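Peroxisomal membrane protein LPX1 (Saccharomyces cerevisiae, PDB 2Y6U) hydrolyses acyl esters, with esterase, lipase and phospholipase A activity, as an alpha/beta hydrolase of yeast peroxisomes. Local coordinates at residues Phe162-Leu167 with His339-Phe344. Numbering follows the deposited sequence.
Sequences FHLLIL and HHIHEF
F344 lays one face of its ring over L164, a CH-pi contact in which CB of L164 stands 4.2 Å from the centroid of the F344 ring and only 5° off its normal. The two side chains run past one another in opposing senses: chi1 of -180° sets CG of F344 anti to its backbone N, while CD2 of L164 comes within 4.1 Å of CB of F344. The far end of the ring meets H163, whose backbone O approaches CZ of F344 obliquely at 3.4 Å and whose CB also touches CZ; the imidazole turns from the helix, its ND1 hydrogen-bonded to the backbone N of N139. I341 crosses L164 almost perpendicularly, its CG1 4.0 Å from CD2 of L164 and 4.3 Å from CD1 of I166. An alanine in place of F344 would probably leave CB of L164 and the O and CB of H163 without their ring partner, opening a gap between helix and strand. The contact exemplifies helix-on-sheet packing in an alpha/beta hydrolase: residues 339-344 of helix 330-347 run nearly antiparallel (165°) to residues 164-167, while L165 and L167, on the strand's other face, touch helix 146-157. NE2 of H340 is hydrogen-bonded to OD2 of D316. Across the interface the chemistry is largely apolar and aromatic, so cohesion probably rests on dispersion and buried apolar surface rather than on directed bonds.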
# COMPACT_ATOMS: atom_id res chain seq x y z
N PHE A 162 -5.43 11.31 -1.82
CA PHE A 162 -6.73 11.98 -1.94
C PHE A 162 -6.89 13.07 -0.85
O PHE A 162 -6.70 12.79 0.32
CB PHE A 162 -7.88 10.96 -1.96
CG PHE A 162 -7.83 10.06 -3.12
CD1 PHE A 162 -8.06 10.51 -4.38
CD2 PHE A 162 -7.66 8.70 -2.94
CE1 PHE A 162 -7.95 9.64 -5.47
CE2 PHE A 162 -7.60 7.83 -4.04
CZ PHE A 162 -7.75 8.31 -5.28
N HIS A 163 -7.34 14.23 -1.23
CA HIS A 163 -7.55 15.30 -0.30
C HIS A 163 -8.99 15.32 0.23
O HIS A 163 -9.24 15.94 1.23
CB HIS A 163 -7.28 16.62 -1.03
CG HIS A 163 -5.89 16.70 -1.57
ND1 HIS A 163 -5.59 16.34 -2.87
CD2 HIS A 163 -4.71 17.02 -0.97
CE1 HIS A 163 -4.27 16.46 -3.05
NE2 HIS A 163 -3.71 16.87 -1.91
N LEU A 164 -9.91 14.78 -0.53
CA LEU A 164 -11.36 14.80 -0.22
C LEU A 164 -11.94 13.43 -0.59
O LEU A 164 -11.65 12.89 -1.70
CB LEU A 164 -12.02 15.90 -1.04
CG LEU A 164 -13.55 15.98 -0.93
CD1 LEU A 164 -13.93 16.37 0.55
CD2 LEU A 164 -14.08 17.03 -1.92
N LEU A 165 -12.71 12.83 0.32
CA LEU A 165 -13.39 11.54 0.11
C LEU A 165 -14.86 11.81 0.09
O LEU A 165 -15.38 12.56 0.96
CB LEU A 165 -13.08 10.58 1.26
CG LEU A 165 -11.75 9.83 1.19
CD1 LEU A 165 -10.46 10.69 1.17
CD2 LEU A 165 -11.82 8.79 2.33
N ILE A 166 -15.57 11.25 -0.88
CA ILE A 166 -17.00 11.35 -0.96
C ILE A 166 -17.52 9.91 -1.05
O ILE A 166 -17.23 9.16 -2.00
CB ILE A 166 -17.48 12.15 -2.18
CG1 ILE A 166 -16.83 13.56 -2.18
CG2 ILE A 166 -19.05 12.17 -2.16
CD1 ILE A 166 -17.27 14.47 -3.33
N LEU A 167 -18.20 9.48 -0.02
CA LEU A 167 -18.66 8.13 0.11
C LEU A 167 -20.16 8.11 -0.05
O LEU A 167 -20.89 8.75 0.74
CB LEU A 167 -18.27 7.62 1.52
CG LEU A 167 -16.86 7.87 2.02
CD1 LEU A 167 -16.70 7.32 3.45
CD2 LEU A 167 -15.80 7.27 1.10
N HIS A 339 -21.19 20.76 -4.82
CA HIS A 339 -21.18 21.65 -3.70
C HIS A 339 -19.94 21.40 -2.86
O HIS A 339 -19.18 22.34 -2.51
CB HIS A 339 -22.48 21.42 -2.83
CG HIS A 339 -22.42 22.11 -1.51
ND1 HIS A 339 -22.57 23.47 -1.40
CD2 HIS A 339 -22.18 21.64 -0.25
CE1 HIS A 339 -22.48 23.82 -0.12
NE2 HIS A 339 -22.21 22.73 0.59
N HIS A 340 -19.71 20.14 -2.52
CA HIS A 340 -18.62 19.85 -1.60
C HIS A 340 -17.28 20.08 -2.21
O HIS A 340 -16.36 20.54 -1.54
CB HIS A 340 -18.73 18.47 -0.98
CG HIS A 340 -19.86 18.34 -0.04
ND1 HIS A 340 -19.94 19.07 1.13
CD2 HIS A 340 -21.02 17.66 -0.15
CE1 HIS A 340 -21.10 18.80 1.72
NE2 HIS A 340 -21.76 17.92 0.97
N ILE A 341 -17.12 19.77 -3.46
CA ILE A 341 -15.82 20.05 -4.11
C ILE A 341 -15.55 21.53 -4.18
O ILE A 341 -14.43 22.04 -3.91
CB ILE A 341 -15.82 19.44 -5.56
CG1 ILE A 341 -15.77 17.88 -5.49
CG2 ILE A 341 -14.65 19.99 -6.37
CD1 ILE A 341 -15.86 17.23 -6.93
N HIS A 342 -16.59 22.29 -4.56
CA HIS A 342 -16.42 23.74 -4.60
C HIS A 342 -16.03 24.32 -3.24
O HIS A 342 -15.07 25.09 -3.14
CB HIS A 342 -17.74 24.41 -5.05
CG HIS A 342 -17.69 25.90 -5.12
ND1 HIS A 342 -17.09 26.57 -6.16
CD2 HIS A 342 -18.18 26.85 -4.29
CE1 HIS A 342 -17.22 27.88 -5.97
NE2 HIS A 342 -17.87 28.08 -4.84
N GLU A 343 -16.74 23.94 -2.18
CA GLU A 343 -16.42 24.51 -0.87
C GLU A 343 -14.99 24.08 -0.46
O GLU A 343 -14.24 24.83 0.12
CB GLU A 343 -17.42 24.03 0.19
CG GLU A 343 -18.84 24.57 0.03
CD GLU A 343 -18.96 26.11 0.14
OE1 GLU A 343 -18.23 26.76 0.93
OE2 GLU A 343 -19.80 26.68 -0.57
N PHE A 344 -14.65 22.83 -0.75
CA PHE A 344 -13.33 22.31 -0.34
C PHE A 344 -12.19 23.09 -0.99
O PHE A 344 -11.26 23.58 -0.29
CB PHE A 344 -13.24 20.78 -0.62
CG PHE A 344 -11.93 20.17 -0.22
CD1 PHE A 344 -11.72 19.76 1.07
CD2 PHE A 344 -10.87 20.09 -1.12
CE1 PHE A 344 -10.47 19.32 1.52
CE2 PHE A 344 -9.60 19.58 -0.69
CZ PHE A 344 -9.40 19.25 0.64